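Local coordinates for molybdopterin biosynthesis enzyme, MoaB (Thermus thermophilus, PDB 3MCH), which probably takes part in molybdenum cofactor biosynthesis as a molybdopterin-binding protein of the MogA/MoaB family, at residues B[4-8]-B[53-57]. Sequence-based numbering, arbitrary orientation.
Sequences VGILT and VLRLW
The indole of Trp57 reaches from helix 47-60 to the backbone of strand 2-9 at Gly5 and Ile6; this helix, the beta-alpha-beta crossover between parallel strands 35-43 and 65-69, packs over strand 2-9, which lies between them in the alpha/beta fold of the MogA/MoaB family. The six-membered ring leads: CZ3 comes to 3.5 Å from Gly5 C at an oblique angle, while CH2 brings the ring edge to Ile6 O at 3.3 Å, near the indole plane. Since Gly5 has no side chain, the benzo ring can come up against the main chain with its CZ3-CH2 end, and Gly5 CA lies 4.0 Å from Trp57 CE3. Leu7, two residues on, turns toward the helix and sets its CB obliquely against Trp57 CZ3, 3.8 Å away. Its CG stands anti to the backbone N (chi1 -179°), which carries the two methyls outward to the preceding helical turn. There CD1 meets Val53 CG1 tip to tip at 3.9 Å, and CD2 touches CD2 of Leu54, whose side chain crosses that of Leu7 at about a right angle. Strand and helix segments run antiparallel at 173°, their axes 10.6 Å apart. Further out, Trp57 NE1 is hydrogen-bonded to OE2 of Glu41 on strand 35-43, and Leu54 packs on Ile66 and Thr68 of strand 65-69. Within the helix, Val53 CG1 lies over the centre of the Trp57 ring, 3.5 Å above its plane.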
ATOM      1  N   VAL B   4      -6.922 -10.779 -22.723  1.00 12.19           N
ATOM      2  CA  VAL B   4      -6.014 -11.086 -21.629  1.00 11.42           C
ATOM      3  C   VAL B   4      -4.815 -11.926 -22.039  1.00 12.57           C
ATOM      4  O   VAL B   4      -4.929 -12.837 -22.852  1.00 12.68           O
ATOM      5  CB  VAL B   4      -6.761 -11.862 -20.518  1.00 11.68           C
ATOM      6  CG1 VAL B   4      -5.839 -12.128 -19.326  1.00 12.83           C
ATOM      7  CG2 VAL B   4      -7.984 -11.086 -20.087  1.00 11.41           C
ATOM      8  N   GLY B   5      -3.669 -11.604 -21.452  1.00 11.96           N
ATOM      9  CA  GLY B   5      -2.458 -12.362 -21.692  1.00 12.15           C
ATOM     10  C   GLY B   5      -2.044 -12.954 -20.353  1.00 13.37           C
ATOM     11  O   GLY B   5      -2.086 -12.265 -19.333  1.00 13.13           O
ATOM     12  N   ILE B   6      -1.674 -14.229 -20.339  1.00 13.24           N
ATOM     13  CA  ILE B   6      -1.245 -14.881 -19.106  1.00 13.95           C
ATOM     14  C   ILE B   6       0.240 -15.195 -19.252  1.00 15.40           C
ATOM     15  O   ILE B   6       0.639 -15.922 -20.159  1.00 16.02           O
ATOM     16  CB  ILE B   6      -2.047 -16.191 -18.854  1.00 14.90           C
ATOM     17  CG1 ILE B   6      -3.535 -15.863 -18.697  1.00 14.60           C
ATOM     18  CG2 ILE B   6      -1.535 -16.896 -17.595  1.00 13.97           C
ATOM     19  CD1 ILE B   6      -3.937 -14.865 -17.576  1.00 25.29           C
ATOM     20  N   LEU B   7       1.056 -14.627 -18.369  1.00 14.81           N
ATOM     21  CA  LEU B   7       2.497 -14.839 -18.412  1.00 16.43           C
ATOM     22  C   LEU B   7       2.989 -15.597 -17.189  1.00 16.14           C
ATOM     23  O   LEU B   7       2.954 -15.077 -16.076  1.00 16.37           O
ATOM     24  CB  LEU B   7       3.225 -13.496 -18.496  1.00 17.52           C
ATOM     25  CG  LEU B   7       4.754 -13.563 -18.570  1.00 19.74           C
ATOM     26  CD1 LEU B   7       5.170 -14.319 -19.824  1.00 21.43           C
ATOM     27  CD2 LEU B   7       5.330 -12.156 -18.580  1.00 20.40           C
ATOM     28  N   THR B   8       3.450 -16.826 -17.397  1.00 16.03           N
ATOM     29  CA  THR B   8       3.953 -17.640 -16.299  1.00 18.30           C
ATOM     30  C   THR B   8       5.461 -17.446 -16.163  1.00 18.83           C
ATOM     31  O   THR B   8       6.239 -17.843 -17.034  1.00 18.67           O
ATOM     32  CB  THR B   8       3.623 -19.130 -16.517  1.00 19.63           C
ATOM     33  OG1 THR B   8       2.199 -19.302 -16.483  1.00 18.66           O
ATOM     34  CG2 THR B   8       4.249 -19.991 -15.421  1.00 20.14           C
ATOM     35  N   VAL B  53       8.577  -9.318 -22.893  1.00 25.27           N
ATOM     36  CA  VAL B  53       7.238  -9.839 -23.144  1.00 24.07           C
ATOM     37  C   VAL B  53       6.175  -8.830 -22.718  1.00 22.41           C
ATOM     38  O   VAL B  53       5.239  -8.560 -23.463  1.00 22.82           O
ATOM     39  CB  VAL B  53       6.996 -11.169 -22.390  1.00 23.88           C
ATOM     40  CG1 VAL B  53       5.560 -11.635 -22.600  1.00 25.09           C
ATOM     41  CG2 VAL B  53       7.968 -12.234 -22.885  1.00 25.70           C
ATOM     42  N   LEU B  54       6.315  -8.277 -21.518  1.00 22.27           N
ATOM     43  CA  LEU B  54       5.347  -7.295 -21.037  1.00 20.37           C
ATOM     44  C   LEU B  54       5.309  -6.093 -21.969  1.00 21.71           C
ATOM     45  O   LEU B  54       4.247  -5.530 -22.234  1.00 22.00           O
ATOM     46  CB  LEU B  54       5.703  -6.838 -19.616  1.00 19.16           C
ATOM     47  CG  LEU B  54       5.585  -7.861 -18.486  1.00 19.27           C
ATOM     48  CD1 LEU B  54       5.983  -7.200 -17.166  1.00 17.38           C
ATOM     49  CD2 LEU B  54       4.157  -8.394 -18.413  1.00 18.58           C
ATOM     50  N   ARG B  55       6.478  -5.706 -22.468  1.00 23.14           N
ATOM     51  CA  ARG B  55       6.594  -4.569 -23.371  1.00 26.37           C
ATOM     52  C   ARG B  55       5.875  -4.882 -24.681  1.00 25.72           C
ATOM     53  O   ARG B  55       5.110  -4.067 -25.196  1.00 26.34           O
ATOM     54  CB  ARG B  55       8.072  -4.281 -23.650  1.00 27.26           C
ATOM     55  CG  ARG B  55       8.350  -2.910 -24.241  1.00 34.49           C
ATOM     56  CD  ARG B  55       9.790  -2.815 -24.729  1.00 36.65           C
ATOM     57  NE  ARG B  55      10.756  -3.201 -23.701  1.00 42.62           N
ATOM     58  CZ  ARG B  55      11.040  -2.481 -22.620  1.00 45.01           C
ATOM     59  NH1 ARG B  55      11.932  -2.923 -21.744  1.00 46.60           N
ATOM     60  NH2 ARG B  55      10.442  -1.312 -22.418  1.00 47.58           N
ATOM     61  N   LEU B  56       6.137  -6.072 -25.208  1.00 27.04           N
ATOM     62  CA  LEU B  56       5.532  -6.538 -26.452  1.00 26.76           C
ATOM     63  C   LEU B  56       4.011  -6.594 -26.347  1.00 25.51           C
ATOM     64  O   LEU B  56       3.292  -6.032 -27.175  1.00 24.68           O
ATOM     65  CB  LEU B  56       6.051  -7.939 -26.787  1.00 28.84           C
ATOM     66  CG  LEU B  56       6.888  -8.169 -28.047  1.00 32.50           C
ATOM     67  CD1 LEU B  56       8.152  -7.330 -27.998  1.00 31.33           C
ATOM     68  CD2 LEU B  56       7.230  -9.648 -28.151  1.00 32.86           C
ATOM     69  N   TRP B  57       3.530  -7.283 -25.316  1.00 24.40           N
ATOM     70  CA  TRP B  57       2.100  -7.453 -25.095  1.00 22.34           C
ATOM     71  C   TRP B  57       1.326  -6.154 -24.910  1.00 21.73           C
ATOM     72  O   TRP B  57       0.205  -6.019 -25.395  1.00 20.83           O
ATOM     73  CB  TRP B  57       1.875  -8.366 -23.889  1.00 21.00           C
ATOM     74  CG  TRP B  57       2.181  -9.808 -24.170  1.00 21.46           C
ATOM     75  CD1 TRP B  57       2.770 -10.322 -25.296  1.00 21.62           C
ATOM     76  CD2 TRP B  57       1.893 -10.924 -23.325  1.00 20.45           C
ATOM     77  NE1 TRP B  57       2.860 -11.688 -25.201  1.00 20.32           N
ATOM     78  CE2 TRP B  57       2.327 -12.086 -24.003  1.00 19.87           C
ATOM     79  CE3 TRP B  57       1.308 -11.059 -22.058  1.00 18.24           C
ATOM     80  CZ2 TRP B  57       2.191 -13.366 -23.458  1.00 18.96           C
ATOM     81  CZ3 TRP B  57       1.174 -12.332 -21.517  1.00 18.00           C
ATOM     82  CH2 TRP B  57       1.613 -13.469 -22.217  1.00 18.05           C
TER